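Local coordinates for protein proline dehydrogenase (Bradyrhizobium japonicum USDA 110, PDB 3HAZ) that probably oxidizes proline to glutamate in two steps, using an FAD-dependent proline dehydrogenase and an NAD-dependent aldehyde dehydrogenase joined in one chain, at residues R209-I221 against R233-P245. Sequence-based numbering, arbitrary orientation.
With SO4 (sulfate ion), chain K.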
ATOM      1  N   ARG A 209      35.440 -44.594 -28.275  1.00 20.44           N
ATOM      2  CA  ARG A 209      34.636 -44.285 -29.448  1.00 23.37           C
ATOM      3  C   ARG A 209      34.842 -42.832 -29.855  1.00 21.60           C
ATOM      4  O   ARG A 209      35.021 -42.528 -31.028  1.00 19.36           O
ATOM      5  CB  ARG A 209      33.156 -44.544 -29.169  1.00 24.78           C
ATOM      6  CG  ARG A 209      32.249 -44.087 -30.292  1.00 28.01           C
ATOM      7  CD  ARG A 209      30.839 -44.612 -30.102  1.00 26.93           C
ATOM      8  NE  ARG A 209      30.225 -44.080 -28.891  1.00 25.86           N
ATOM      9  CZ  ARG A 209      29.695 -42.867 -28.803  1.00 25.44           C
ATOM     10  NH1 ARG A 209      29.713 -42.053 -29.856  1.00 26.12           N
ATOM     11  NH2 ARG A 209      29.151 -42.465 -27.663  1.00 27.95           N
ATOM     12  N   TYR A 210      34.814 -41.933 -28.875  1.00 20.97           N
ATOM     13  CA  TYR A 210      35.002 -40.514 -29.159  1.00 17.63           C
ATOM     14  C   TYR A 210      36.400 -40.241 -29.683  1.00 16.19           C
ATOM     15  O   TYR A 210      36.569 -39.465 -30.621  1.00 25.13           O
ATOM     16  CB  TYR A 210      34.744 -39.653 -27.917  1.00 20.26           C
ATOM     17  CG  TYR A 210      33.291 -39.542 -27.534  1.00 19.91           C
ATOM     18  CD1 TYR A 210      32.349 -39.097 -28.452  1.00 14.87           C
ATOM     19  CD2 TYR A 210      32.860 -39.868 -26.244  1.00 15.72           C
ATOM     20  CE1 TYR A 210      31.014 -38.985 -28.108  1.00 22.33           C
ATOM     21  CE2 TYR A 210      31.531 -39.753 -25.887  1.00 21.83           C
ATOM     22  CZ  TYR A 210      30.611 -39.308 -26.826  1.00 26.21           C
ATOM     23  OH  TYR A 210      29.286 -39.189 -26.481  1.00 27.13           O
ATOM     24  N   PHE A 211      37.401 -40.863 -29.060  1.00 19.62           N
ATOM     25  CA  PHE A 211      38.770 -40.776 -29.565  1.00 21.24           C
ATOM     26  C   PHE A 211      38.821 -41.193 -31.034  1.00 25.74           C
ATOM     27  O   PHE A 211      39.374 -40.479 -31.867  1.00 21.75           O
ATOM     28  CB  PHE A 211      39.739 -41.637 -28.743  1.00 22.52           C
ATOM     29  CG  PHE A 211      41.132 -41.676 -29.306  1.00 25.83           C
ATOM     30  CD1 PHE A 211      42.108 -40.810 -28.841  1.00 28.60           C
ATOM     31  CD2 PHE A 211      41.459 -42.564 -30.325  1.00 28.60           C
ATOM     32  CE1 PHE A 211      43.392 -40.837 -29.377  1.00 34.59           C
ATOM     33  CE2 PHE A 211      42.739 -42.596 -30.862  1.00 30.52           C
ATOM     34  CZ  PHE A 211      43.707 -41.731 -30.390  1.00 28.96           C
ATOM     35  N   ASP A 212      38.241 -42.352 -31.341  1.00 29.37           N
ATOM     36  CA  ASP A 212      38.232 -42.866 -32.710  1.00 25.31           C
ATOM     37  C   ASP A 212      37.507 -41.918 -33.664  1.00 21.33           C
ATOM     38  O   ASP A 212      37.970 -41.675 -34.775  1.00 24.71           O
ATOM     39  CB  ASP A 212      37.593 -44.256 -32.763  1.00 27.06           C
ATOM     40  CG  ASP A 212      38.424 -45.312 -32.053  1.00 32.33           C
ATOM     41  OD1 ASP A 212      39.623 -45.067 -31.798  1.00 33.55           O
ATOM     42  OD2 ASP A 212      37.876 -46.390 -31.746  1.00 32.98           O
ATOM     43  N   ALA A 213      36.370 -41.386 -33.228  1.00 18.02           N
ATOM     44  CA  ALA A 213      35.623 -40.434 -34.050  1.00 22.04           C
ATOM     45  C   ALA A 213      36.453 -39.191 -34.383  1.00 27.73           C
ATOM     46  O   ALA A 213      36.486 -38.748 -35.539  1.00 26.01           O
ATOM     47  CB  ALA A 213      34.302 -40.042 -33.374  1.00 16.58           C
ATOM     48  N   TYR A 214      37.117 -38.628 -33.377  1.00 20.23           N
ATOM     49  CA  TYR A 214      37.998 -37.485 -33.612  1.00 18.28           C
ATOM     50  C   TYR A 214      39.095 -37.863 -34.604  1.00 22.26           C
ATOM     51  O   TYR A 214      39.383 -37.117 -35.535  1.00 22.19           O
ATOM     52  CB  TYR A 214      38.673 -37.021 -32.318  1.00 17.96           C
ATOM     53  CG  TYR A 214      37.774 -36.355 -31.295  1.00 27.23           C
ATOM     54  CD1 TYR A 214      36.849 -35.386 -31.665  1.00 31.17           C
ATOM     55  CD2 TYR A 214      37.893 -36.667 -29.940  1.00 22.81           C
ATOM     56  CE1 TYR A 214      36.036 -34.765 -30.707  1.00 33.54           C
ATOM     57  CE2 TYR A 214      37.096 -36.055 -28.981  1.00 18.47           C
ATOM     58  CZ  TYR A 214      36.167 -35.110 -29.369  1.00 28.89           C
ATOM     59  OH  TYR A 214      35.385 -34.505 -28.414  1.00 27.36           O
ATOM     60  N   ALA A 215      39.723 -39.015 -34.366  1.00 20.55           N
ATOM     61  CA  ALA A 215      40.803 -39.494 -35.217  1.00 29.52           C
ATOM     62  C   ALA A 215      40.313 -39.605 -36.648  1.00 27.33           C
ATOM     63  O   ALA A 215      40.976 -39.148 -37.573  1.00 28.41           O
ATOM     64  CB  ALA A 215      41.325 -40.841 -34.719  1.00 28.26           C
ATOM     65  N   SER A 216      39.138 -40.204 -36.820  1.00 27.97           N
ATOM     66  CA  SER A 216      38.527 -40.327 -38.140  1.00 26.28           C
ATOM     67  C   SER A 216      38.207 -38.963 -38.751  1.00 26.00           C
ATOM     68  O   SER A 216      38.387 -38.764 -39.955  1.00 29.25           O
ATOM     69  CB  SER A 216      37.257 -41.188 -38.083  1.00 25.50           C
ATOM     70  OG  SER A 216      37.559 -42.546 -37.795  1.00 32.04           O
ATOM     71  N   ALA A 217      37.731 -38.025 -37.930  1.00 18.74           N
ATOM     72  CA  ALA A 217      37.368 -36.697 -38.430  1.00 16.61           C
ATOM     73  C   ALA A 217      38.605 -35.944 -38.926  1.00 20.28           C
ATOM     74  O   ALA A 217      38.585 -35.291 -39.971  1.00 17.06           O
ATOM     75  CB  ALA A 217      36.637 -35.882 -37.334  1.00 22.60           C
ATOM     76  N   ILE A 218      39.678 -36.033 -38.148  1.00 21.36           N
ATOM     77  CA  ILE A 218      40.948 -35.427 -38.506  1.00 24.89           C
ATOM     78  C   ILE A 218      41.461 -35.928 -39.875  1.00 27.89           C
ATOM     79  O   ILE A 218      41.932 -35.136 -40.685  1.00 30.07           O
ATOM     80  CB  ILE A 218      41.988 -35.657 -37.391  1.00 20.10           C
ATOM     81  CG1 ILE A 218      41.670 -34.752 -36.197  1.00 22.25           C
ATOM     82  CG2 ILE A 218      43.402 -35.401 -37.898  1.00 20.96           C
ATOM     83  CD1 ILE A 218      42.443 -35.114 -34.921  1.00 29.46           C
ATOM     84  N   GLU A 219      41.345 -37.229 -40.141  1.00 24.11           N
ATOM     85  CA  GLU A 219      41.725 -37.759 -41.451  1.00 32.67           C
ATOM     86  C   GLU A 219      40.826 -37.224 -42.568  1.00 34.80           C
ATOM     87  O   GLU A 219      41.314 -36.800 -43.621  1.00 30.39           O
ATOM     88  CB  GLU A 219      41.743 -39.288 -41.449  1.00 31.53           C
ATOM     89  CG  GLU A 219      42.809 -39.861 -40.542  1.00 37.94           C
ATOM     90  CD  GLU A 219      44.153 -39.173 -40.729  1.00 38.66           C
ATOM     91  OE1 GLU A 219      44.645 -39.119 -41.879  1.00 36.90           O
ATOM     92  OE2 GLU A 219      44.722 -38.694 -39.726  1.00 27.08           O
ATOM     93  N   THR A 220      39.518 -37.226 -42.336  1.00 30.25           N
ATOM     94  CA  THR A 220      38.583 -36.686 -43.321  1.00 28.76           C
ATOM     95  C   THR A 220      38.889 -35.223 -43.632  1.00 31.63           C
ATOM     96  O   THR A 220      39.035 -34.841 -44.795  1.00 30.46           O
ATOM     97  CB  THR A 220      37.123 -36.805 -42.847  1.00 32.65           C
ATOM     98  OG1 THR A 220      36.782 -38.189 -42.722  1.00 36.02           O
ATOM     99  CG2 THR A 220      36.171 -36.131 -43.845  1.00 23.02           C
ATOM    100  N   ILE A 221      38.975 -34.408 -42.584  1.00 30.98           N
ATOM    101  CA  ILE A 221      39.286 -32.990 -42.733  1.00 35.28           C
ATOM    102  C   ILE A 221      40.623 -32.820 -43.434  1.00 30.90           C
ATOM    103  O   ILE A 221      40.766 -31.974 -44.323  1.00 34.97           O
ATOM    104  CB  ILE A 221      39.371 -32.281 -41.366  1.00 38.69           C
ATOM    105  CG1 ILE A 221      37.982 -32.094 -40.766  1.00 49.54           C
ATOM    106  CG2 ILE A 221      40.055 -30.933 -41.499  1.00 35.24           C
ATOM    107  CD1 ILE A 221      38.021 -31.671 -39.308  1.00 52.26           C
ATOM    108  N   ARG A 233      43.419 -23.029 -42.902  1.00 23.39           N
ATOM    109  CA  ARG A 233      43.151 -24.462 -42.975  1.00 24.68           C
ATOM    110  C   ARG A 233      42.037 -24.784 -41.980  1.00 25.23           C
ATOM    111  O   ARG A 233      41.773 -23.999 -41.079  1.00 24.52           O
ATOM    112  CB  ARG A 233      44.413 -25.270 -42.655  1.00 27.11           C
ATOM    113  CG  ARG A 233      45.577 -24.991 -43.600  1.00 25.42           C
ATOM    114  CD  ARG A 233      46.839 -25.745 -43.209  1.00 24.78           C
ATOM    115  NE  ARG A 233      46.750 -27.181 -43.473  1.00 29.39           N
ATOM    116  CZ  ARG A 233      46.771 -27.728 -44.687  1.00 33.55           C
ATOM    117  NH1 ARG A 233      46.699 -29.049 -44.829  1.00 24.07           N
ATOM    118  NH2 ARG A 233      46.861 -26.955 -45.765  1.00 29.42           N
ATOM    119  N   PRO A 234      41.376 -25.937 -42.145  1.00 28.81           N
ATOM    120  CA  PRO A 234      40.224 -26.257 -41.296  1.00 25.08           C
ATOM    121  C   PRO A 234      40.625 -26.650 -39.879  1.00 25.32           C
ATOM    122  O   PRO A 234      41.782 -27.000 -39.616  1.00 21.70           O
ATOM    123  CB  PRO A 234      39.585 -27.463 -42.003  1.00 32.93           C
ATOM    124  CG  PRO A 234      40.242 -27.542 -43.352  1.00 28.42           C
ATOM    125  CD  PRO A 234      41.605 -26.969 -43.168  1.00 27.17           C
ATOM    126  N   GLY A 235      39.654 -26.599 -38.975  1.00 24.55           N
ATOM    127  CA  GLY A 235      39.877 -26.960 -37.592  1.00 23.98           C
ATOM    128  C   GLY A 235      38.952 -28.053 -37.091  1.00 23.32           C
ATOM    129  O   GLY A 235      37.940 -28.392 -37.713  1.00 19.81           O
ATOM    130  N   ILE A 236      39.315 -28.616 -35.951  1.00 20.88           N
ATOM    131  CA  ILE A 236      38.448 -29.545 -35.255  1.00 27.51           C
ATOM    132  C   ILE A 236      38.366 -29.127 -33.793  1.00 24.97           C
ATOM    133  O   ILE A 236      39.364 -28.689 -33.215  1.00 22.90           O
ATOM    134  CB  ILE A 236      38.971 -30.994 -35.378  1.00 31.30           C
ATOM    135  CG1 ILE A 236      37.955 -31.990 -34.817  1.00 27.60           C
ATOM    136  CG2 ILE A 236      40.338 -31.143 -34.695  1.00 27.88           C
ATOM    137  CD1 ILE A 236      38.255 -33.435 -35.199  1.00 33.12           C
ATOM    138  N   SER A 237      37.173 -29.239 -33.211  1.00 20.93           N
ATOM    139  CA  SER A 237      36.959 -28.950 -31.798  1.00 26.71           C
ATOM    140  C   SER A 237      36.813 -30.245 -31.019  1.00 31.35           C
ATOM    141  O   SER A 237      36.116 -31.166 -31.455  1.00 26.73           O
ATOM    142  CB  SER A 237      35.700 -28.103 -31.589  1.00 34.40           C
ATOM    143  OG  SER A 237      35.940 -26.748 -31.892  1.00 35.33           O
ATOM    144  N   VAL A 238      37.459 -30.290 -29.858  1.00 27.71           N
ATOM    145  CA  VAL A 238      37.530 -31.490 -29.037  1.00 27.43           C
ATOM    146  C   VAL A 238      37.179 -31.160 -27.590  1.00 25.89           C
ATOM    147  O   VAL A 238      37.514 -30.080 -27.104  1.00 20.28           O
ATOM    148  CB  VAL A 238      38.950 -32.084 -29.109  1.00 30.23           C
ATOM    149  CG1 VAL A 238      39.254 -32.929 -27.892  1.00 32.91           C
ATOM    150  CG2 VAL A 238      39.120 -32.877 -30.406  1.00 33.48           C
ATOM    151  N   LYS A 239      36.492 -32.082 -26.914  1.00 22.81           N
ATOM    152  CA  LYS A 239      36.131 -31.916 -25.505  1.00 22.52           C
ATOM    153  C   LYS A 239      36.819 -32.942 -24.608  1.00 21.75           C
ATOM    154  O   LYS A 239      36.687 -34.151 -24.812  1.00 23.68           O
ATOM    155  CB  LYS A 239      34.616 -32.023 -25.317  1.00 25.69           C
ATOM    156  CG  LYS A 239      33.850 -30.743 -25.617  1.00 23.69           C
ATOM    157  CD  LYS A 239      32.359 -30.950 -25.398  1.00 26.83           C
ATOM    158  CE  LYS A 239      31.580 -29.659 -25.613  1.00 25.09           C
ATOM    159  NZ  LYS A 239      31.835 -29.096 -26.961  1.00 20.08           N
ATOM    160  N   LEU A 240      37.544 -32.462 -23.606  1.00 17.38           N
ATOM    161  CA  LEU A 240      38.229 -33.372 -22.686  1.00 22.76           C
ATOM    162  C   LEU A 240      37.267 -34.356 -22.026  1.00 25.74           C
ATOM    163  O   LEU A 240      37.632 -35.502 -21.801  1.00 23.29           O
ATOM    164  CB  LEU A 240      39.008 -32.596 -21.623  1.00 17.44           C
ATOM    165  CG  LEU A 240      40.037 -31.630 -22.215  1.00 23.79           C
ATOM    166  CD1 LEU A 240      40.777 -30.851 -21.140  1.00 26.14           C
ATOM    167  CD2 LEU A 240      41.013 -32.399 -23.097  1.00 28.92           C
ATOM    168  N   SER A 241      36.041 -33.925 -21.721  1.00 16.70           N
ATOM    169  CA  SER A 241      35.106 -34.819 -21.034  1.00 17.33           C
ATOM    170  C   SER A 241      34.698 -35.992 -21.929  1.00 22.14           C
ATOM    171  O   SER A 241      34.258 -37.028 -21.442  1.00 21.40           O
ATOM    172  CB  SER A 241      33.867 -34.067 -20.519  1.00 19.86           C
ATOM    173  OG  SER A 241      32.990 -33.702 -21.580  1.00 18.72           O
ATOM    174  N   ALA A 242      34.833 -35.818 -23.240  1.00 18.19           N
ATOM    175  CA  ALA A 242      34.530 -36.897 -24.176  1.00 15.24           C
ATOM    176  C   ALA A 242      35.621 -37.971 -24.163  1.00 20.09           C
ATOM    177  O   ALA A 242      35.370 -39.132 -24.497  1.00 19.69           O
ATOM    178  CB  ALA A 242      34.354 -36.340 -25.587  1.00 18.76           C
ATOM    179  N   LEU A 243      36.825 -37.580 -23.755  1.00 20.17           N
ATOM    180  CA  LEU A 243      37.995 -38.455 -23.836  1.00 19.15           C
ATOM    181  C   LEU A 243      38.340 -39.183 -22.541  1.00 27.48           C
ATOM    182  O   LEU A 243      39.277 -39.990 -22.507  1.00 26.21           O
ATOM    183  CB  LEU A 243      39.207 -37.656 -24.304  1.00 20.31           C
ATOM    184  CG  LEU A 243      39.093 -37.157 -25.743  1.00 20.24           C
ATOM    185  CD1 LEU A 243      40.108 -36.064 -26.006  1.00 22.02           C
ATOM    186  CD2 LEU A 243      39.249 -38.321 -26.722  1.00 19.51           C
ATOM    187  N   HIS A 244      37.596 -38.892 -21.480  1.00 21.49           N
ATOM    188  CA  HIS A 244      37.817 -39.541 -20.191  1.00 20.42           C
ATOM    189  C   HIS A 244      36.496 -39.636 -19.413  1.00 21.75           C
ATOM    190  O   HIS A 244      35.752 -38.660 -19.345  1.00 23.40           O
ATOM    191  CB  HIS A 244      38.865 -38.779 -19.380  1.00 20.22           C
ATOM    192  CG  HIS A 244      39.456 -39.582 -18.265  1.00 22.42           C
ATOM    193  ND1 HIS A 244      38.800 -39.791 -17.072  1.00 21.15           N
ATOM    194  CD2 HIS A 244      40.629 -40.252 -18.172  1.00 21.28           C
ATOM    195  CE1 HIS A 244      39.548 -40.548 -16.287  1.00 26.09           C
ATOM    196  NE2 HIS A 244      40.665 -40.838 -16.931  1.00 25.41           N
ATOM    197  N   PRO A 245      36.206 -40.818 -18.840  1.00 20.44           N
ATOM    198  CA  PRO A 245      34.925 -41.160 -18.201  1.00 26.07           C
ATOM    199  C   PRO A 245      34.761 -40.610 -16.775  1.00 29.02           C
ATOM    200  O   PRO A 245      33.640 -40.581 -16.266  1.00 22.23           O
ATOM    201  CB  PRO A 245      34.944 -42.699 -18.154  1.00 27.42           C
ATOM    202  CG  PRO A 245      36.312 -43.133 -18.637  1.00 28.47           C
ATOM    203  CD  PRO A 245      37.180 -41.918 -18.733  1.00 28.03           C
TER
HETATM  204  S   SO4 K1006      29.770 -25.405 -27.438  1.00 87.03           S
HETATM  205  O1  SO4 K1006      30.067 -24.284 -28.325  1.00 88.49           O
HETATM  206  O2  SO4 K1006      28.724 -24.990 -26.511  1.00 87.90           O
HETATM  207  O3  SO4 K1006      29.303 -26.544 -28.227  1.00 91.75           O
HETATM  208  O4  SO4 K1006      30.974 -25.784 -26.701  1.00 81.22           O
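Y214 reaches from helix 204-223 down onto V238, and the pair illustrates how a beta-alpha-beta unit of a TIM-type barrel is closed: the axes of 209-221 and 235-238 approach to 9.3 Å and run nearly antiparallel. The V238 methyl CG2 sits over the middle of the phenol, 3.6 Å from the ring centroid, a CH-pi contact only 10° off the normal. L243 CD2 meets the same ring at its edge, in plane. With CG anti to the carbonyl carbon (chi1 -70°), the phenol extends over V238, and its hydroxyl accepts the backbone N-H of K239 in a nearly straight bond (3.1 Å, 172°). Nearby, the A242 methyl lies over a face of Y210, whose own hydroxyl is bonded to D451.

Toward the start of the strand the contact is mainly aliphatic: I236 CD1 fits between A217 CB (3.6 Å) and I218 CG1 (3.8 Å), while I221 CG2 slides past P234 CB at 3.5 Å. The helix side bearing S216, whose CB points away from the strand, is looser: S216 and T220 are partly exposed, D212 exposed to solvent. With Y214 replaced, an alanine here is likely to open a gap above V238 and leave the K239 amide without this acceptor.

On the strand face turned from the helix, S237 OG bonds to the FAD-binding R341; K239 pairs with D280 and only weakly with a sulfate, probably from the crystallisation liquor. The chemistry is thus divided: greasy packing and one phenol bond secure the outer helix, while S237 and K239 make polar contacts near the FAD site.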